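Local coordinates for Cobalt/magnesium transport protein CorA (Methanocaldococcus jannaschii, PDB 4EGW) that mediates magnesium influx across the cell membrane as a homopentamer, opening when cytoplasmic magnesium is low and closing when it is high, at residues K139-S142 with T143-P146; Y208-K211 with S212-N216; K226-P229 with I230-K233; E237-E240 with D241-Y244; T246-L249 with I250-A254. One frame throughout, in Å; residues are numbered along the deposited sequence.

Contact 1 (K139-S142 with T143-P146); sequences KLIS and TKKP. With BU1 (1,4-butanediol), chain U.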
loop_
_atom_site.group_PDB
_atom_site.type_symbol
_atom_site.label_atom_id
_atom_site.label_comp_id
_atom_site.label_asym_id
_atom_site.label_seq_id
_atom_site.Cartn_x
_atom_site.Cartn_y
_atom_site.Cartn_z
ATOM N N LYS A 139 6.339 -13.168 -8.186
ATOM C CA LYS A 139 6.737 -13.729 -6.913
ATOM C C LYS A 139 5.509 -14.281 -6.202
ATOM O O LYS A 139 5.530 -15.392 -5.676
ATOM C CB LYS A 139 7.411 -12.651 -6.074
ATOM C CG LYS A 139 8.213 -13.157 -4.891
ATOM C CD LYS A 139 9.215 -12.099 -4.458
ATOM C CE LYS A 139 10.093 -11.676 -5.635
ATOM N NZ LYS A 139 10.903 -10.455 -5.329
ATOM N N LEU A 140 4.433 -13.504 -6.197
ATOM C CA LEU A 140 3.181 -13.941 -5.594
ATOM C C LEU A 140 2.756 -15.253 -6.221
ATOM O O LEU A 140 2.515 -16.237 -5.522
ATOM C CB LEU A 140 2.087 -12.890 -5.790
ATOM C CG LEU A 140 0.637 -13.268 -5.470
ATOM C CD1 LEU A 140 -0.199 -12.019 -5.224
ATOM C CD2 LEU A 140 0.017 -14.114 -6.577
ATOM N N ILE A 141 2.662 -15.254 -7.546
ATOM C CA ILE A 141 2.266 -16.438 -8.293
ATOM C C ILE A 141 3.102 -17.643 -7.898
ATOM O O ILE A 141 2.574 -18.734 -7.663
ATOM C CB ILE A 141 2.419 -16.224 -9.801
ATOM C CG1 ILE A 141 1.457 -15.135 -10.285
ATOM C CG2 ILE A 141 2.200 -17.536 -10.543
ATOM C CD1 ILE A 141 0.076 -15.221 -9.680
ATOM N N SER A 142 4.414 -17.440 -7.827
ATOM C CA SER A 142 5.316 -18.503 -7.416
ATOM C C SER A 142 4.823 -19.114 -6.108
ATOM O O SER A 142 4.637 -20.326 -6.016
ATOM C CB SER A 142 6.746 -17.974 -7.270
ATOM O OG SER A 142 7.242 -17.493 -8.510
ATOM N N THR A 143 4.589 -18.275 -5.103
ATOM C CA THR A 143 4.094 -18.762 -3.819
ATOM C C THR A 143 2.594 -19.065 -3.865
ATOM O O THR A 143 2.130 -19.996 -3.210
ATOM C CB THR A 143 4.389 -17.775 -2.667
ATOM O OG1 THR A 143 5.716 -17.259 -2.807
ATOM C CG2 THR A 143 4.269 -18.475 -1.317
ATOM N N LYS A 144 1.844 -18.285 -4.643
ATOM C CA LYS A 144 0.396 -18.473 -4.730
ATOM C C LYS A 144 0.028 -19.859 -5.232
ATOM O O LYS A 144 0.736 -20.443 -6.052
ATOM C CB LYS A 144 -0.258 -17.423 -5.630
ATOM C CG LYS A 144 -1.777 -17.571 -5.729
ATOM C CD LYS A 144 -2.385 -16.629 -6.758
ATOM C CE LYS A 144 -2.040 -17.078 -8.155
ATOM N NZ LYS A 144 -2.421 -18.498 -8.347
ATOM N N LYS A 145 -1.098 -20.368 -4.742
ATOM C CA LYS A 145 -1.533 -21.723 -5.059
ATOM C C LYS A 145 -1.951 -21.854 -6.528
ATOM O O LYS A 145 -1.943 -20.868 -7.269
ATOM C CB LYS A 145 -2.680 -22.143 -4.124
ATOM C CG LYS A 145 -2.246 -22.665 -2.752
ATOM C CD LYS A 145 -1.685 -21.559 -1.868
ATOM C CE LYS A 145 -0.182 -21.406 -2.043
ATOM N NZ LYS A 145 0.325 -20.116 -1.494
ATOM N N PRO A 146 -2.309 -23.080 -6.953
ATOM C CA PRO A 146 -2.729 -23.328 -8.334
ATOM C C PRO A 146 -4.238 -23.244 -8.573
ATOM O O PRO A 146 -5.019 -22.939 -7.673
ATOM C CB PRO A 146 -2.242 -24.764 -8.596
ATOM C CG PRO A 146 -1.783 -25.314 -7.244
ATOM C CD PRO A 146 -2.218 -24.339 -6.197
HETATM C C1 BU1 U . -4.688 -13.610 -8.659
HETATM C C2 BU1 U . -5.324 -14.527 -7.673
HETATM C C3 BU1 U . -6.769 -14.837 -7.865
HETATM C C4 BU1 U . -7.423 -15.719 -6.857
HETATM O O5 BU1 U . -3.405 -13.174 -8.394
HETATM O O6 BU1 U . -6.597 -16.427 -6.006
#

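Contact 2 (Y208-K211 with S212-N216); sequences YFHK and SLIAN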
loop_
_atom_site.group_PDB
_atom_site.type_symbol
_atom_site.label_atom_id
_atom_site.label_comp_id
_atom_site.label_asym_id
_atom_site.label_seq_id
_atom_site.Cartn_x
_atom_site.Cartn_y
_atom_site.Cartn_z
ATOM N N TYR A 208 7.110 13.598 -11.781
ATOM C CA TYR A 208 6.946 12.407 -12.620
ATOM C C TYR A 208 5.698 11.646 -12.205
ATOM O O TYR A 208 4.908 11.201 -13.046
ATOM C CB TYR A 208 8.179 11.480 -12.513
ATOM C CG TYR A 208 9.269 11.716 -13.560
ATOM C CD1 TYR A 208 9.220 11.092 -14.804
ATOM C CD2 TYR A 208 10.347 12.556 -13.296
ATOM C CE1 TYR A 208 10.212 11.308 -15.765
ATOM C CE2 TYR A 208 11.343 12.780 -14.250
ATOM C CZ TYR A 208 11.271 12.156 -15.484
ATOM O OH TYR A 208 12.261 12.380 -16.426
ATOM N N PHE A 209 5.529 11.490 -10.896
ATOM C CA PHE A 209 4.345 10.837 -10.372
ATOM C C PHE A 209 3.096 11.565 -10.788
ATOM O O PHE A 209 2.108 10.956 -11.165
ATOM C CB PHE A 209 4.393 10.770 -8.854
ATOM C CG PHE A 209 5.174 9.609 -8.336
ATOM C CD1 PHE A 209 5.988 8.879 -9.184
ATOM C CD2 PHE A 209 5.080 9.231 -7.006
ATOM C CE1 PHE A 209 6.712 7.810 -8.713
ATOM C CE2 PHE A 209 5.802 8.159 -6.518
ATOM C CZ PHE A 209 6.614 7.441 -7.367
ATOM N N HIS A 210 3.124 12.882 -10.706
ATOM C CA HIS A 210 1.889 13.602 -10.900
ATOM C C HIS A 210 1.460 13.511 -12.356
ATOM O O HIS A 210 0.315 13.169 -12.673
ATOM C CB HIS A 210 2.028 15.039 -10.456
ATOM C CG HIS A 210 0.714 15.694 -10.194
ATOM N ND1 HIS A 210 0.047 16.433 -11.151
ATOM C CD2 HIS A 210 -0.077 15.696 -9.096
ATOM C CE1 HIS A 210 -1.088 16.876 -10.645
ATOM N NE2 HIS A 210 -1.187 16.444 -9.398
ATOM N N LYS A 211 2.403 13.811 -13.238
ATOM C CA LYS A 211 2.218 13.601 -14.663
ATOM C C LYS A 211 1.725 12.172 -14.904
ATOM O O LYS A 211 0.723 11.958 -15.592
ATOM C CB LYS A 211 3.556 13.805 -15.375
ATOM C CG LYS A 211 3.541 14.783 -16.526
ATOM C CD LYS A 211 4.875 14.711 -17.267
ATOM C CE LYS A 211 4.825 15.367 -18.635
ATOM N NZ LYS A 211 6.006 14.955 -19.458
ATOM N N SER A 212 2.430 11.206 -14.314
ATOM C CA SER A 212 2.164 9.787 -14.554
ATOM C C SER A 212 0.780 9.394 -14.088
ATOM O O SER A 212 0.015 8.788 -14.832
ATOM C CB SER A 212 3.198 8.909 -13.842
ATOM O OG SER A 212 4.400 8.806 -14.586
ATOM N N LEU A 213 0.472 9.739 -12.843
ATOM C CA LEU A 213 -0.811 9.423 -12.250
ATOM C C LEU A 213 -1.916 10.094 -13.032
ATOM O O LEU A 213 -3.024 9.576 -13.125
ATOM C CB LEU A 213 -0.828 9.873 -10.796
ATOM C CG LEU A 213 0.235 9.118 -9.993
ATOM C CD1 LEU A 213 0.641 9.862 -8.735
ATOM C CD2 LEU A 213 -0.252 7.726 -9.665
ATOM N N ILE A 214 -1.616 11.252 -13.603
ATOM C CA ILE A 214 -2.575 11.888 -14.480
ATOM C C ILE A 214 -2.830 10.955 -15.663
ATOM O O ILE A 214 -3.964 10.534 -15.905
ATOM C CB ILE A 214 -2.088 13.250 -14.974
ATOM C CG1 ILE A 214 -2.059 14.248 -13.824
ATOM C CG2 ILE A 214 -3.036 13.774 -16.012
ATOM C CD1 ILE A 214 -3.416 14.451 -13.211
ATOM N N ALA A 215 -1.758 10.601 -16.366
ATOM C CA ALA A 215 -1.848 9.797 -17.582
ATOM C C ALA A 215 -2.406 8.388 -17.331
ATOM O O ALA A 215 -3.146 7.847 -18.161
ATOM C CB ALA A 215 -0.492 9.725 -18.254
ATOM N N ASN A 216 -2.034 7.796 -16.197
ATOM C CA ASN A 216 -2.623 6.541 -15.753
ATOM C C ASN A 216 -4.106 6.732 -15.532
ATOM O O ASN A 216 -4.924 5.927 -15.974
ATOM C CB ASN A 216 -2.011 6.112 -14.425
ATOM C CG ASN A 216 -0.685 5.415 -14.584
ATOM O OD1 ASN A 216 -0.156 5.306 -15.689
ATOM N ND2 ASN A 216 -0.132 4.935 -13.467
#

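Contact 3 (K226-P229 with I230-K233); sequences KYLP and ITTK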
loop_
_atom_site.group_PDB
_atom_site.type_symbol
_atom_site.label_atom_id
_atom_site.label_comp_id
_atom_site.label_asym_id
_atom_site.label_seq_id
_atom_site.Cartn_x
_atom_site.Cartn_y
_atom_site.Cartn_z
ATOM N N LYS A 226 -15.596 2.582 -20.741
ATOM C CA LYS A 226 -15.791 1.937 -22.025
ATOM C C LYS A 226 -16.018 0.434 -21.894
ATOM O O LYS A 226 -15.215 -0.274 -21.283
ATOM C CB LYS A 226 -14.579 2.203 -22.920
ATOM C CG LYS A 226 -14.366 3.673 -23.301
ATOM C CD LYS A 226 -15.216 4.093 -24.512
ATOM C CE LYS A 226 -14.864 5.506 -24.983
ATOM N NZ LYS A 226 -15.624 5.913 -26.200
ATOM N N TYR A 227 -17.116 -0.041 -22.481
ATOM C CA TYR A 227 -17.379 -1.470 -22.610
ATOM C C TYR A 227 -16.310 -2.074 -23.519
ATOM O O TYR A 227 -16.080 -1.573 -24.606
ATOM C CB TYR A 227 -18.767 -1.706 -23.225
ATOM C CG TYR A 227 -19.948 -1.535 -22.287
ATOM C CD1 TYR A 227 -20.290 -2.525 -21.370
ATOM C CD2 TYR A 227 -20.742 -0.409 -22.346
ATOM C CE1 TYR A 227 -21.387 -2.370 -20.520
ATOM C CE2 TYR A 227 -21.838 -0.247 -21.507
ATOM C CZ TYR A 227 -22.157 -1.224 -20.599
ATOM O OH TYR A 227 -23.249 -1.046 -19.779
ATOM N N LEU A 228 -15.660 -3.148 -23.085
ATOM C CA LEU A 228 -14.561 -3.724 -23.860
ATOM C C LEU A 228 -14.577 -5.238 -23.787
ATOM O O LEU A 228 -14.958 -5.806 -22.763
ATOM C CB LEU A 228 -13.211 -3.204 -23.356
ATOM C CG LEU A 228 -12.840 -1.750 -23.664
ATOM C CD1 LEU A 228 -11.856 -1.194 -22.646
ATOM C CD2 LEU A 228 -12.279 -1.635 -25.073
ATOM N N PRO A 229 -14.146 -5.895 -24.876
ATOM C CA PRO A 229 -14.120 -7.359 -24.930
ATOM C C PRO A 229 -13.207 -7.910 -23.848
ATOM O O PRO A 229 -13.472 -8.976 -23.282
ATOM C CB PRO A 229 -13.533 -7.648 -26.318
ATOM C CG PRO A 229 -12.799 -6.408 -26.702
ATOM C CD PRO A 229 -13.574 -5.285 -26.089
ATOM N N ILE A 230 -12.146 -7.170 -23.551
ATOM C CA ILE A 230 -11.174 -7.621 -22.572
ATOM C C ILE A 230 -11.662 -7.422 -21.133
ATOM O O ILE A 230 -11.295 -8.182 -20.239
ATOM C CB ILE A 230 -9.785 -6.974 -22.803
ATOM C CG1 ILE A 230 -9.830 -5.465 -22.561
ATOM C CG2 ILE A 230 -9.292 -7.269 -24.213
ATOM C CD1 ILE A 230 -8.522 -4.751 -22.900
ATOM N N THR A 231 -12.510 -6.424 -20.911
ATOM C CA THR A 231 -13.006 -6.159 -19.564
ATOM C C THR A 231 -14.465 -6.560 -19.406
ATOM O O THR A 231 -15.256 -6.445 -20.343
ATOM C CB THR A 231 -12.875 -4.666 -19.186
ATOM O OG1 THR A 231 -13.674 -3.873 -20.074
ATOM C CG2 THR A 231 -11.426 -4.207 -19.260
ATOM N N THR A 232 -14.821 -7.020 -18.209
ATOM C CA THR A 232 -16.213 -7.281 -17.871
ATOM C C THR A 232 -16.783 -6.180 -16.989
ATOM O O THR A 232 -16.089 -5.236 -16.640
ATOM C CB THR A 232 -16.343 -8.577 -17.111
ATOM O OG1 THR A 232 -15.416 -8.562 -16.020
ATOM C CG2 THR A 232 -16.027 -9.732 -18.014
ATOM N N LYS A 233 -18.055 -6.312 -16.624
ATOM C CA LYS A 233 -18.714 -5.333 -15.762
ATOM C C LYS A 233 -17.932 -5.158 -14.458
ATOM O O LYS A 233 -17.805 -4.048 -13.942
ATOM C CB LYS A 233 -20.153 -5.769 -15.447
ATOM C CG LYS A 233 -21.250 -4.882 -16.046
ATOM C CD LYS A 233 -21.727 -5.393 -17.410
ATOM C CE LYS A 233 -22.812 -4.492 -18.018
ATOM N NZ LYS A 233 -24.092 -4.504 -17.244
#

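Contact 4 (E237-E240 with D241-Y244); sequences ENFE and DLYY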
loop_
_atom_site.group_PDB
_atom_site.type_symbol
_atom_site.label_atom_id
_atom_site.label_comp_id
_atom_site.label_asym_id
_atom_site.label_seq_id
_atom_site.Cartn_x
_atom_site.Cartn_y
_atom_site.Cartn_z
ATOM N N GLU A 237 -15.821 -1.853 -12.490
ATOM C CA GLU A 237 -15.997 -1.409 -11.107
ATOM C C GLU A 237 -14.637 -1.439 -10.410
ATOM O O GLU A 237 -14.275 -0.510 -9.688
ATOM C CB GLU A 237 -16.969 -2.326 -10.371
ATOM C CG GLU A 237 -17.990 -2.998 -11.263
ATOM C CD GLU A 237 -18.615 -4.237 -10.621
ATOM O OE1 GLU A 237 -19.203 -5.062 -11.360
ATOM O OE2 GLU A 237 -18.519 -4.388 -9.380
ATOM N N ASN A 238 -13.890 -2.517 -10.654
ATOM C CA ASN A 238 -12.531 -2.693 -10.139
ATOM C C ASN A 238 -11.560 -1.623 -10.621
ATOM O O ASN A 238 -10.630 -1.250 -9.908
ATOM C CB ASN A 238 -11.985 -4.078 -10.506
ATOM C CG ASN A 238 -12.593 -5.199 -9.671
ATOM O OD1 ASN A 238 -13.795 -5.212 -9.393
ATOM N ND2 ASN A 238 -11.757 -6.146 -9.265
ATOM N N PHE A 239 -11.769 -1.128 -11.832
ATOM C CA PHE A 239 -10.926 -0.046 -12.323
ATOM C C PHE A 239 -11.375 1.281 -11.738
ATOM O O PHE A 239 -10.609 2.238 -11.700
ATOM C CB PHE A 239 -10.911 -0.010 -13.849
ATOM C CG PHE A 239 -10.332 -1.255 -14.469
ATOM C CD1 PHE A 239 -8.999 -1.578 -14.289
ATOM C CD2 PHE A 239 -11.123 -2.108 -15.226
ATOM C CE1 PHE A 239 -8.462 -2.727 -14.854
ATOM C CE2 PHE A 239 -10.593 -3.259 -15.795
ATOM C CZ PHE A 239 -9.261 -3.570 -15.605
ATOM N N GLU A 240 -12.614 1.315 -11.255
ATOM C CA GLU A 240 -13.200 2.520 -10.674
ATOM C C GLU A 240 -12.573 2.773 -9.307
ATOM O O GLU A 240 -12.178 3.895 -8.979
ATOM C CB GLU A 240 -14.713 2.343 -10.547
ATOM C CG GLU A 240 -15.504 3.592 -10.197
ATOM C CD GLU A 240 -16.956 3.260 -9.877
ATOM O OE1 GLU A 240 -17.252 2.057 -9.682
ATOM O OE2 GLU A 240 -17.796 4.190 -9.819
ATOM N N ASP A 241 -12.484 1.710 -8.514
ATOM C CA ASP A 241 -11.731 1.752 -7.276
ATOM C C ASP A 241 -10.342 2.271 -7.580
ATOM O O ASP A 241 -9.862 3.230 -6.972
ATOM C CB ASP A 241 -11.621 0.345 -6.698
ATOM C CG ASP A 241 -12.956 -0.204 -6.246
ATOM O OD1 ASP A 241 -13.996 0.400 -6.603
ATOM O OD2 ASP A 241 -12.968 -1.236 -5.532
ATOM N N LEU A 242 -9.704 1.619 -8.542
ATOM C CA LEU A 242 -8.352 1.949 -8.936
ATOM C C LEU A 242 -8.288 3.408 -9.401
ATOM O O LEU A 242 -7.333 4.131 -9.107
ATOM C CB LEU A 242 -7.912 0.989 -10.036
ATOM C CG LEU A 242 -6.422 0.816 -10.286
ATOM C CD1 LEU A 242 -5.671 0.887 -8.974
ATOM C CD2 LEU A 242 -6.173 -0.506 -10.994
ATOM N N TYR A 243 -9.317 3.838 -10.120
ATOM C CA TYR A 243 -9.441 5.229 -10.508
ATOM C C TYR A 243 -9.425 6.145 -9.271
ATOM O O TYR A 243 -8.711 7.162 -9.245
ATOM C CB TYR A 243 -10.728 5.406 -11.318
ATOM C CG TYR A 243 -11.173 6.833 -11.569
ATOM C CD1 TYR A 243 -10.324 7.761 -12.159
ATOM C CD2 TYR A 243 -12.464 7.239 -11.256
ATOM C CE1 TYR A 243 -10.744 9.065 -12.400
ATOM C CE2 TYR A 243 -12.890 8.537 -11.494
ATOM C CZ TYR A 243 -12.028 9.446 -12.064
ATOM O OH TYR A 243 -12.455 10.735 -12.303
ATOM N N TYR A 244 -10.197 5.769 -8.250
ATOM C CA TYR A 244 -10.327 6.555 -7.015
ATOM C C TYR A 244 -9.009 6.805 -6.287
ATOM O O TYR A 244 -8.708 7.929 -5.862
ATOM C CB TYR A 244 -11.277 5.851 -6.052
ATOM C CG TYR A 244 -12.739 5.973 -6.415
ATOM C CD1 TYR A 244 -13.202 7.025 -7.201
ATOM C CD2 TYR A 244 -13.664 5.039 -5.958
ATOM C CE1 TYR A 244 -14.547 7.136 -7.525
ATOM C CE2 TYR A 244 -15.006 5.145 -6.275
ATOM C CZ TYR A 244 -15.442 6.193 -7.058
ATOM O OH TYR A 244 -16.781 6.291 -7.372
#

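Contact 5 (T246-L249 with I250-A254); sequences TLQL and IDMSA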
loop_
_atom_site.group_PDB
_atom_site.type_symbol
_atom_site.label_atom_id
_atom_site.label_comp_id
_atom_site.label_asym_id
_atom_site.label_seq_id
_atom_site.Cartn_x
_atom_site.Cartn_y
_atom_site.Cartn_z
ATOM N N THR A 246 -6.005 6.413 -7.520
ATOM C CA THR A 246 -5.186 7.180 -8.449
ATOM C C THR A 246 -5.403 8.668 -8.217
ATOM O O THR A 246 -4.447 9.441 -8.118
ATOM C CB THR A 246 -5.552 6.869 -9.902
ATOM O OG1 THR A 246 -5.494 5.456 -10.118
ATOM C CG2 THR A 246 -4.596 7.579 -10.864
ATOM N N LEU A 247 -6.671 9.057 -8.136
ATOM C CA LEU A 247 -7.033 10.425 -7.803
ATOM C C LEU A 247 -6.530 10.827 -6.412
ATOM O O LEU A 247 -6.034 11.951 -6.237
ATOM C CB LEU A 247 -8.542 10.639 -7.934
ATOM C CG LEU A 247 -9.030 10.930 -9.359
ATOM C CD1 LEU A 247 -10.519 10.713 -9.458
ATOM C CD2 LEU A 247 -8.663 12.336 -9.810
ATOM N N GLN A 248 -6.641 9.926 -5.432
ATOM C CA GLN A 248 -6.027 10.196 -4.132
ATOM C C GLN A 248 -4.551 10.534 -4.335
ATOM O O GLN A 248 -4.066 11.568 -3.858
ATOM C CB GLN A 248 -6.126 8.986 -3.205
ATOM C CG GLN A 248 -7.358 8.922 -2.341
ATOM C CD GLN A 248 -7.458 7.596 -1.603
ATOM O OE1 GLN A 248 -6.475 7.103 -1.043
ATOM N NE2 GLN A 248 -8.645 7.000 -1.618
ATOM N N LEU A 249 -3.848 9.648 -5.044
ATOM C CA LEU A 249 -2.402 9.747 -5.193
ATOM C C LEU A 249 -2.043 11.051 -5.857
ATOM O O LEU A 249 -1.125 11.758 -5.443
ATOM C CB LEU A 249 -1.877 8.595 -6.039
ATOM C CG LEU A 249 -2.203 7.226 -5.468
ATOM C CD1 LEU A 249 -1.618 6.165 -6.347
ATOM C CD2 LEU A 249 -1.632 7.152 -4.104
ATOM N N ILE A 250 -2.776 11.370 -6.906
ATOM C CA ILE A 250 -2.607 12.660 -7.529
ATOM C C ILE A 250 -2.795 13.765 -6.485
ATOM O O ILE A 250 -1.996 14.707 -6.421
ATOM C CB ILE A 250 -3.581 12.836 -8.673
ATOM C CG1 ILE A 250 -3.285 11.802 -9.748
ATOM C CG2 ILE A 250 -3.439 14.216 -9.254
ATOM C CD1 ILE A 250 -4.255 11.853 -10.893
ATOM N N ASP A 251 -3.824 13.629 -5.650
ATOM C CA ASP A 251 -4.091 14.593 -4.586
ATOM C C ASP A 251 -2.910 14.708 -3.640
ATOM O O ASP A 251 -2.438 15.816 -3.357
ATOM C CB ASP A 251 -5.328 14.189 -3.790
ATOM C CG ASP A 251 -6.611 14.454 -4.538
ATOM O OD1 ASP A 251 -6.725 15.541 -5.147
ATOM O OD2 ASP A 251 -7.503 13.575 -4.528
ATOM N N MET A 252 -2.448 13.563 -3.142
ATOM C CA MET A 252 -1.291 13.535 -2.266
ATOM C C MET A 252 -0.122 14.168 -3.007
ATOM O O MET A 252 0.507 15.113 -2.519
ATOM C CB MET A 252 -0.928 12.103 -1.867
ATOM C CG MET A 252 -2.109 11.221 -1.434
ATOM S SD MET A 252 -1.572 9.523 -1.055
ATOM C CE MET A 252 -3.152 8.691 -0.885
ATOM N N SER A 253 0.166 13.651 -4.198
ATOM C CA SER A 253 1.195 14.255 -5.029
ATOM C C SER A 253 0.954 15.758 -5.095
ATOM O O SER A 253 1.855 16.547 -4.874
ATOM C CB SER A 253 1.174 13.643 -6.423
ATOM O OG SER A 253 1.304 12.236 -6.332
ATOM N N ALA A 254 -0.274 16.156 -5.377
ATOM C CA ALA A 254 -0.587 17.571 -5.362
ATOM C C ALA A 254 -0.243 18.162 -3.994
ATOM O O ALA A 254 0.553 19.096 -3.875
ATOM C CB ALA A 254 -2.056 17.790 -5.684
#

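Contact 1 (K139-S142 with T143-P146)
Leu140 and Ile141 meet the bent side chain of Lys144 where helix 132-143 ends. This is the tightly packed part of the contact. CD2 of Leu140 lies 3.5 Å from both CB and CD of Lys144. CD1 of Ile141 is modelled 3.2 Å from Lys144 CE, closer than two such carbons usually come, so the exact spacing is doubtful. Ile141 and Lys144 lie alongside and point the same way. A 1,4-butanediol lies over this apolar part, its C2 3.7 Å from Lys144 CD. The Lys144 chain leaves CA with CG opposite the backbone N (chi1 -179°) and folds at its last two torsions. That fold carries NZ to the carbonyl oxygen of Lys145, where it makes a hydrogen bond of 2.6 Å.

Two backbone bonds close the last turn. Thr143 N bonds to Lys139 O at 3.1 Å, and Thr143 OG1 adds only a weak bond to the same oxygen. The bond from Lys144 N to Leu140 O is modelled too short for its length to be trusted.

The other side is looser and faces solvent. Ser142 OG turns back to His138 O. Lys139 reaches away to form a salt bridge with Glu177 of the second subunit.

The chemistry is thus divided. The lysine stem serves as a hydrocarbon wall of the diol pocket, while its ammonium group is kept on a loop carbonyl.

Contact 2 (Y208-K211 with S212-N216)
Phe209 and Leu213 sit one turn apart on helix 193-225, a long helix of the CorA cytoplasmic domain. Both side chains are buried. CB of Phe209 lies 3.9 Å from Leu213 CD1, a plain apolar touch along one side of the helix.

Ser212 can be followed from root to tip. Its CB packs 3.0 Å from Tyr208 O and 3.5 Å from Phe209 O, so the side chain starts against the preceding turn. The hydroxyl then lies beside the backbone N, with chi1 at -81°. This leaves OG 2.9 Å from Tyr208 O, in a weak hydrogen bond. The same group also has Thr111 OG1 on strand 110-119 as a partner, so its proton may go there instead. Tyr208 O has a surer donor in Ser212 N, at 2.8 Å. Ser212 thus joins the helix to the sheet beside it.

Around this point the helix is packed on several sides. The Phe209 ring meets Tyr169 of helix 156-186 edge-to-face. Asn216 ND2 is held by Lys101 O of strand 96-104. His210 and Leu213 face helix 233-270, where they touch Ile250 and Ser253. Within the segments, the His210 imidazole approaches Ile214 at an oblique angle, and ND1 stays 4.0 Å from Ile214 CG1. Further on, Ala215 N bonds to Lys211 O at 2.9 Å.

Contact 3 (K226-P229 with I230-K233)
Ile230, Leu228 and Thr231 carry this contact. The side chain of Ile230 lies beside Leu228, with CG1 4.1 Å from Leu228 CB, a loose apolar touch. CG1 gets there by standing between the backbone N and the carbonyl carbon, at chi1 66°, the crowded position.

Thr231 approaches Leu228 from the other end of the bend. Its OG1 lies 3.4 Å from Leu228 CB, and the two side chains cross obliquely. The Thr231 methyl is left to pack toward Phe239 of the following helix. Thr231 N gives a hydrogen bond of 3.1 Å to Leu228 O. The bond is weak, since its N-H points at only 128° to the acceptor.

This is a type I beta turn, with Pro229 and Ile230 at its two corners. It bends the chain sharply between helix 193-225 and helix 233-270. Proline suits the first corner, because its ring already fixes phi near the value that the turn needs. Leu228, Pro229 and Ile230 all touch Tyr96 of strand 96-104. Thr232 then takes the N-cap position of helix 233-270, where its side chain caps a backbone N. Its OG1 is also hydrogen-bonded to Asp235.

At the exposed end, Lys233 reaches back to Tyr227. Its CE lies at the edge of the ring, in the ring plane, 3.6 Å from Tyr227 CE1. The Lys233 chain bends at chi2 and chi4 as it passes.

Contact 4 (E237-E240 with D241-Y244)
Glu237 O is gripped by two backbone N-H groups. Asp241 N bonds to it at 3.1 Å, and Glu240 N adds a weak bond at 2.9 Å. Two residues on, Tyr243 N bonds to Phe239 O at 2.6 Å.

Glu240 O does double duty. It accepts Tyr244 N at 2.8 Å, and it also sits 3.3 Å above one face of the Tyr244 ring, offset toward the rim. The ring is brought over this oxygen because CG of Tyr244 lies beside the backbone N, at chi1 -76°. The extended Glu240 side chain runs alongside the ring and points the same way. Its CG lies 4.1 Å from Tyr244 CZ, and the carboxylate and ring planes are 34° apart. Asp241 OD2 meets a bound hexane-1,6-diol, probably a crystallisation additive, at a modelled approach that is very short.

Phe239 and Leu242 are buried on the other side of the helix. CD1 of Phe239 stands 4.5 Å from Leu242 CD2, a distant apolar contact. Leu242 fits between Tyr159, Asn163 and Thr166 of helix 156-186 and Leu220 of helix 193-225. Tyr243 lies along the latter helix, on Arg217, Val221 and Lys224.

Contact 5 (T246-L249 with I250-A254)
Ile250 opens the second segment by packing on Thr246. Its N bonds to Thr246 O at 2.8 Å, and its CG1 lies 3.1 Å from the same oxygen. Beyond that, CD1 nears the methyl of Thr246, whose hydroxyl is bonded to Leu242 O.

Asp251 follows on the exposed side. Its N bonds to Leu247 O, also at 2.8 Å. Its OD2 lies equally close to that oxygen, but both atoms are acceptors, so this pair is no bond.

Met252 comes next and lies back along the helix. Its N bonds to Gln248 O at 2.7 Å. The chain is extended beyond CG, which sets it side by side with Gln248 and lets CE lie 3.7 Å from Gln248 OE1. CE also lies 3.8 Å from Gln248 CB, so the methyl rests on the stem as well as the amide oxygen. On its other flank SD meets Leu249 CD2 at 3.9 Å.

Leu249 O takes two bonds from Ser253. The N and the OG of Ser253 both reach it, each at 2.6 Å. The hydroxyl comes from above the carbonyl plane, 45° out of it. The buried hydroxyl thus gives its proton to its own helix.

Two helices flank this part of helix 233-270. Leu249 packs on Thr166, Ser170 and Leu173 of helix 156-186, and Ser253 also touches Leu173. Thr246 touches Leu220 of helix 193-225, the helix that Ile250 and Ser253 also face.

In the fold
The contacts follow one another along the chain. Contact 1 ends helix 132-143, and its centre is 24 to 31 Å from the centres of the others. Contact 2 lies on helix 193-225, contact 3 forms the turn after it, and contacts 4 and 5 lie on helix 233-270. Contacts 2 and 5 touch, with centres about 9 Å apart, where the two helices pack: Leu213 CD1 is 3.4 Å from Ser253 OG. Contacts 3 and 4 also touch, with centres about 14 Å apart. The turn joins two helices of the cytoplasmic domain that pack against each other. Helix 233-270 probably continues toward the membrane, as in other CorA proteins.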